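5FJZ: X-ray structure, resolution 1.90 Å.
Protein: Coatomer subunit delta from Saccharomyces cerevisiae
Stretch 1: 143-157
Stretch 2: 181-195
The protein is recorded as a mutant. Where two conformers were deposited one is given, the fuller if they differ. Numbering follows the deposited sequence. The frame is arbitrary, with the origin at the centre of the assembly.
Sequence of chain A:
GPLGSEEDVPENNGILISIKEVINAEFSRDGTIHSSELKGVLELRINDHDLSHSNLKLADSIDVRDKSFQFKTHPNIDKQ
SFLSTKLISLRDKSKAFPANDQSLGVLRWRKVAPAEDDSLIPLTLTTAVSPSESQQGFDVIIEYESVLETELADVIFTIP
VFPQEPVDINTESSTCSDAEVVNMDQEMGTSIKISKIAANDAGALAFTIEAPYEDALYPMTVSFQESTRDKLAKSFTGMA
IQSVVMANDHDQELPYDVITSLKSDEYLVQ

Stretch 1 (143-157) EYESVLETELADVIF
Stretch 2 181-195: VVNMDQEMGTSIKIS

Antiparallel pairing of strand 155-157 with strand 190-194 in coatomer subunit delta; the strand directions differ by 150° and the axes approach to 4.6 Å. Val155 faces Ile194 (CA-CA 5.3 Å) and Phe157 faces Ile192 (CA-CA 5.2 Å) as hydrogen-bonded pairs; between them Ile156 and Lys193 form the narrow, non-hydrogen-bonded pair (CA-CA 4.3 Å). Backbones are extended, phi/psi -85/132 at Val155, -116/123 at Ile156, -124/129 at Ile192 and -106/141 at Lys193.

Phe157 N donates to Ile192 O and Ile192 N to Phe157 O, both at 2.8 Å and nearly straight (164° and 168°). At the other ring, Ile194 N reaches Val155 O at 2.8 Å and 173°, but the return bond from Val155 N to Ile194 O is weak, 3.0 Å and 130°. The distortion adjoins Asp154, where phi/psi 52/57 turns the chain; Asp154 N donates to Ser195 O (2.8 Å, 169°). The acceptors also receive CA-H contacts, including Ile156 CA to Ile192 O at 3.4 Å and Lys193 CA to Val155 O at 3.3 Å.

Asp154 (chi1 m) is tied to Ser195 through one water, which donates to Asp154 OD1 at 2.9 Å and hydrogen-bonds Ser195 OG at 2.9 Å. Lys193 (chi1 t, chi2 t) brings CE to 3.4 Å from Asp154 OD1, yet its NZ stays 4.5 Å from Asp154 OD1, beyond a salt bridge.

Ile156 (m, t) shares a sheet face with Lys193: Ile156 CD1 lies 4.2 Å from Val182 CG2, and Ile156 CG2 lies 4.0 Å from Met184 CG. Within the second stretch, Val182 N donates to Ser191 O at 2.8 Å. On the opposite face, Ile194 CD1 packs obliquely against two rings, 4.1 Å from Phe157 CE1 (Phe157 chi1 m) and 4.3 Å from Tyr144 CE2 (Tyr144 chi1 p).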

# COMPACT_ATOMS: atom_id res chain seq x y z
N GLU A 143 15.62 -15.87 -23.49
CA GLU A 143 15.05 -17.12 -23.94
C GLU A 143 13.95 -17.58 -23.07
O GLU A 143 14.03 -17.52 -21.90
CB GLU A 143 16.13 -18.21 -23.94
CG GLU A 143 17.02 -18.01 -25.14
CD GLU A 143 18.19 -18.94 -25.18
OE1 GLU A 143 18.63 -19.40 -24.08
OE2 GLU A 143 18.64 -19.20 -26.32
N TYR A 144 12.90 -17.98 -23.71
CA TYR A 144 11.68 -18.40 -23.04
C TYR A 144 11.20 -19.75 -23.58
O TYR A 144 11.41 -20.11 -24.76
CB TYR A 144 10.62 -17.34 -23.22
CG TYR A 144 10.36 -16.87 -24.65
CD1 TYR A 144 9.50 -17.56 -25.49
CD2 TYR A 144 10.91 -15.69 -25.10
CE1 TYR A 144 9.29 -17.15 -26.81
CE2 TYR A 144 10.65 -15.24 -26.39
CZ TYR A 144 9.88 -15.98 -27.25
OH TYR A 144 9.65 -15.52 -28.56
N GLU A 145 10.52 -20.51 -22.71
CA GLU A 145 9.86 -21.72 -23.08
C GLU A 145 8.51 -21.81 -22.37
O GLU A 145 8.45 -21.69 -21.13
CB GLU A 145 10.70 -22.96 -22.71
CG GLU A 145 9.97 -24.22 -23.17
CD GLU A 145 10.83 -25.44 -23.34
OE1 GLU A 145 11.74 -25.64 -22.51
OE2 GLU A 145 10.57 -26.18 -24.34
N SER A 146 7.46 -21.95 -23.14
CA SER A 146 6.11 -22.13 -22.67
C SER A 146 5.80 -23.58 -22.47
O SER A 146 6.10 -24.41 -23.34
CB SER A 146 5.13 -21.59 -23.66
OG SER A 146 3.76 -21.84 -23.28
N VAL A 147 5.15 -23.89 -21.35
CA VAL A 147 4.51 -25.19 -21.19
C VAL A 147 2.98 -25.15 -21.27
O VAL A 147 2.29 -26.08 -20.98
CB VAL A 147 5.02 -25.88 -19.91
CG1 VAL A 147 6.55 -25.99 -19.93
CG2 VAL A 147 4.54 -25.18 -18.67
N LEU A 148 2.43 -24.04 -21.73
CA LEU A 148 1.01 -23.96 -21.88
C LEU A 148 0.52 -24.64 -23.15
O LEU A 148 1.25 -24.72 -24.15
CB LEU A 148 0.59 -22.49 -21.93
CG LEU A 148 0.78 -21.76 -20.61
CD1 LEU A 148 0.44 -20.31 -20.83
CD2 LEU A 148 -0.11 -22.33 -19.55
N GLU A 149 -0.73 -25.08 -23.12
CA GLU A 149 -1.41 -25.70 -24.29
C GLU A 149 -2.04 -24.69 -25.18
O GLU A 149 -2.59 -25.04 -26.23
CB GLU A 149 -2.52 -26.66 -23.83
CG GLU A 149 -2.10 -27.79 -22.94
CD GLU A 149 -1.76 -29.07 -23.69
OE1 GLU A 149 -0.97 -29.07 -24.65
OE2 GLU A 149 -2.34 -30.12 -23.32
N THR A 150 -2.02 -23.43 -24.77
CA THR A 150 -2.58 -22.38 -25.62
C THR A 150 -1.53 -21.32 -25.79
O THR A 150 -0.54 -21.30 -25.06
CB THR A 150 -3.88 -21.77 -25.04
OG1 THR A 150 -3.58 -21.16 -23.78
CG2 THR A 150 -4.96 -22.85 -24.82
N GLU A 151 -1.71 -20.49 -26.80
CA GLU A 151 -0.76 -19.44 -27.14
C GLU A 151 -0.85 -18.34 -26.07
O GLU A 151 -1.91 -18.12 -25.46
CB GLU A 151 -1.02 -18.90 -28.55
CG GLU A 151 -2.34 -18.14 -28.77
CD GLU A 151 -2.25 -17.14 -29.93
OE1 GLU A 151 -1.57 -17.47 -30.94
OE2 GLU A 151 -2.81 -16.01 -29.79
N LEU A 152 0.28 -17.66 -25.81
CA LEU A 152 0.24 -16.40 -25.09
C LEU A 152 0.39 -15.28 -26.13
O LEU A 152 1.33 -15.31 -26.96
CB LEU A 152 1.37 -16.30 -24.10
CG LEU A 152 1.32 -17.18 -22.87
CD1 LEU A 152 2.59 -17.04 -22.10
CD2 LEU A 152 0.13 -16.79 -22.01
N ALA A 153 -0.53 -14.32 -26.09
CA ALA A 153 -0.50 -13.22 -27.04
C ALA A 153 -0.03 -11.96 -26.34
O ALA A 153 -0.26 -11.81 -25.12
CB ALA A 153 -1.88 -12.99 -27.62
N ASP A 154 0.67 -11.10 -27.06
CA ASP A 154 1.08 -9.78 -26.52
C ASP A 154 1.78 -9.87 -25.19
O ASP A 154 1.42 -9.17 -24.20
CB ASP A 154 -0.18 -8.84 -26.42
CG ASP A 154 -0.79 -8.53 -27.79
OD1 ASP A 154 -0.09 -8.60 -28.82
OD2 ASP A 154 -1.98 -8.20 -27.86
N VAL A 155 2.86 -10.62 -25.15
CA VAL A 155 3.75 -10.76 -23.98
C VAL A 155 4.79 -9.62 -23.97
O VAL A 155 5.39 -9.29 -24.98
CB VAL A 155 4.45 -12.08 -24.06
CG1 VAL A 155 5.40 -12.34 -22.88
CG2 VAL A 155 3.44 -13.20 -24.19
N ILE A 156 4.94 -8.99 -22.83
CA ILE A 156 5.73 -7.79 -22.68
C ILE A 156 6.90 -8.03 -21.75
O ILE A 156 6.76 -8.50 -20.59
CB ILE A 156 4.86 -6.62 -22.23
CG1 ILE A 156 3.82 -6.36 -23.33
CG2 ILE A 156 5.72 -5.38 -22.09
CD1 ILE A 156 2.82 -5.29 -23.01
N PHE A 157 8.09 -7.75 -22.27
CA PHE A 157 9.32 -7.76 -21.46
C PHE A 157 9.79 -6.35 -21.12
O PHE A 157 9.84 -5.48 -22.03
CB PHE A 157 10.43 -8.50 -22.24
CG PHE A 157 10.05 -9.90 -22.63
CD1 PHE A 157 9.30 -10.12 -23.81
CD2 PHE A 157 10.46 -10.96 -21.89
CE1 PHE A 157 8.89 -11.40 -24.14
CE2 PHE A 157 10.08 -12.25 -22.20
CZ PHE A 157 9.32 -12.46 -23.36
N VAL A 181 9.05 -2.06 -29.41
CA VAL A 181 8.91 -1.32 -28.19
C VAL A 181 7.48 -0.84 -28.08
O VAL A 181 6.85 -0.45 -29.10
CB VAL A 181 10.06 -0.34 -27.86
CG1 VAL A 181 11.21 -0.39 -28.84
CG2 VAL A 181 9.60 1.02 -27.42
N VAL A 182 6.97 -0.85 -26.86
CA VAL A 182 5.62 -0.41 -26.54
C VAL A 182 5.63 0.39 -25.25
O VAL A 182 6.52 0.26 -24.42
CB VAL A 182 4.60 -1.58 -26.39
CG1 VAL A 182 4.36 -2.27 -27.73
CG2 VAL A 182 5.02 -2.49 -25.33
N ASN A 183 4.62 1.25 -25.12
CA ASN A 183 4.46 1.93 -23.90
C ASN A 183 3.69 0.96 -22.96
O ASN A 183 2.66 0.48 -23.31
CB ASN A 183 3.68 3.21 -24.09
CG ASN A 183 3.38 3.89 -22.77
OD1 ASN A 183 2.20 3.97 -22.37
ND2 ASN A 183 4.38 4.54 -22.18
N MET A 184 4.18 0.81 -21.77
CA MET A 184 3.60 -0.08 -20.81
C MET A 184 3.94 0.56 -19.47
O MET A 184 5.01 0.36 -18.90
CB MET A 184 4.21 -1.44 -21.03
CG MET A 184 4.52 -2.26 -19.82
SD MET A 184 2.99 -2.95 -19.26
CE MET A 184 3.66 -4.39 -18.50
N ASP A 185 3.02 1.32 -18.91
CA ASP A 185 3.48 1.98 -17.69
C ASP A 185 3.20 1.27 -16.33
O ASP A 185 3.57 1.81 -15.31
CB ASP A 185 3.17 3.47 -17.72
CG ASP A 185 1.76 3.73 -17.92
OD1 ASP A 185 1.01 2.84 -17.51
OD2 ASP A 185 1.43 4.82 -18.40
N GLN A 186 2.66 0.06 -16.36
CA GLN A 186 2.56 -0.85 -15.19
C GLN A 186 3.95 -1.33 -14.71
O GLN A 186 4.07 -1.88 -13.64
CB GLN A 186 1.74 -2.11 -15.53
CG GLN A 186 0.25 -1.90 -15.64
CD GLN A 186 -0.11 -1.07 -16.87
OE1 GLN A 186 0.08 -1.52 -18.01
NE2 GLN A 186 -0.63 0.15 -16.65
N GLU A 187 4.99 -1.22 -15.54
CA GLU A 187 6.34 -1.57 -15.13
C GLU A 187 7.26 -0.43 -15.50
O GLU A 187 7.07 0.24 -16.52
CB GLU A 187 6.85 -2.88 -15.78
CG GLU A 187 6.05 -4.14 -15.43
CD GLU A 187 6.01 -4.49 -13.93
OE1 GLU A 187 6.88 -4.00 -13.14
OE2 GLU A 187 5.06 -5.26 -13.54
N MET A 188 8.25 -0.21 -14.70
CA MET A 188 9.17 0.85 -14.94
C MET A 188 10.31 0.46 -15.91
O MET A 188 11.04 -0.50 -15.66
CB MET A 188 9.81 1.22 -13.62
CG MET A 188 10.75 2.42 -13.74
SD MET A 188 12.11 2.36 -12.57
CE MET A 188 11.21 2.10 -11.01
N GLY A 189 10.53 1.29 -16.92
CA GLY A 189 11.70 1.13 -17.83
C GLY A 189 11.21 1.05 -19.24
O GLY A 189 10.21 1.67 -19.61
N THR A 190 11.94 0.30 -20.05
CA THR A 190 11.66 0.17 -21.47
C THR A 190 11.03 -1.20 -21.77
O THR A 190 11.52 -2.21 -21.35
CB THR A 190 12.99 0.34 -22.21
OG1 THR A 190 13.59 1.59 -21.81
CG2 THR A 190 12.78 0.26 -23.72
N SER A 191 9.94 -1.20 -22.52
CA SER A 191 9.09 -2.36 -22.70
C SER A 191 9.05 -2.78 -24.17
O SER A 191 8.82 -1.96 -25.08
CB SER A 191 7.67 -2.16 -22.22
OG SER A 191 7.66 -1.98 -20.80
N ILE A 192 9.20 -4.08 -24.37
CA ILE A 192 9.19 -4.71 -25.72
C ILE A 192 8.14 -5.76 -25.73
O ILE A 192 8.12 -6.67 -24.89
CB ILE A 192 10.57 -5.37 -26.11
CG1 ILE A 192 11.66 -4.32 -26.06
CG2 ILE A 192 10.38 -6.01 -27.51
CD1 ILE A 192 13.10 -4.89 -26.03
N LYS A 193 7.28 -5.71 -26.73
CA LYS A 193 6.24 -6.65 -26.84
C LYS A 193 6.49 -7.61 -27.91
O LYS A 193 6.88 -7.23 -29.01
CB LYS A 193 4.96 -5.93 -27.20
CG LYS A 193 3.73 -6.79 -27.45
CD LYS A 193 2.41 -6.02 -27.19
CE LYS A 193 1.67 -5.67 -28.45
NZ LYS A 193 2.44 -4.87 -29.41
N ILE A 194 6.15 -8.86 -27.65
CA ILE A 194 6.13 -9.89 -28.66
C ILE A 194 4.68 -10.29 -28.93
O ILE A 194 3.86 -10.43 -28.01
CB ILE A 194 7.03 -11.07 -28.21
CG1 ILE A 194 8.33 -10.94 -28.98
CG2 ILE A 194 6.48 -12.44 -28.50
CD1 ILE A 194 9.45 -11.60 -28.24
N SER A 195 4.36 -10.48 -30.20
CA SER A 195 2.98 -10.76 -30.60
C SER A 195 2.40 -12.06 -30.09
O SER A 195 1.27 -12.08 -29.61
CB SER A 195 2.87 -10.74 -32.13
OG SER A 195 1.71 -10.04 -32.50
O HOH W 1 1.61 -7.67 -30.92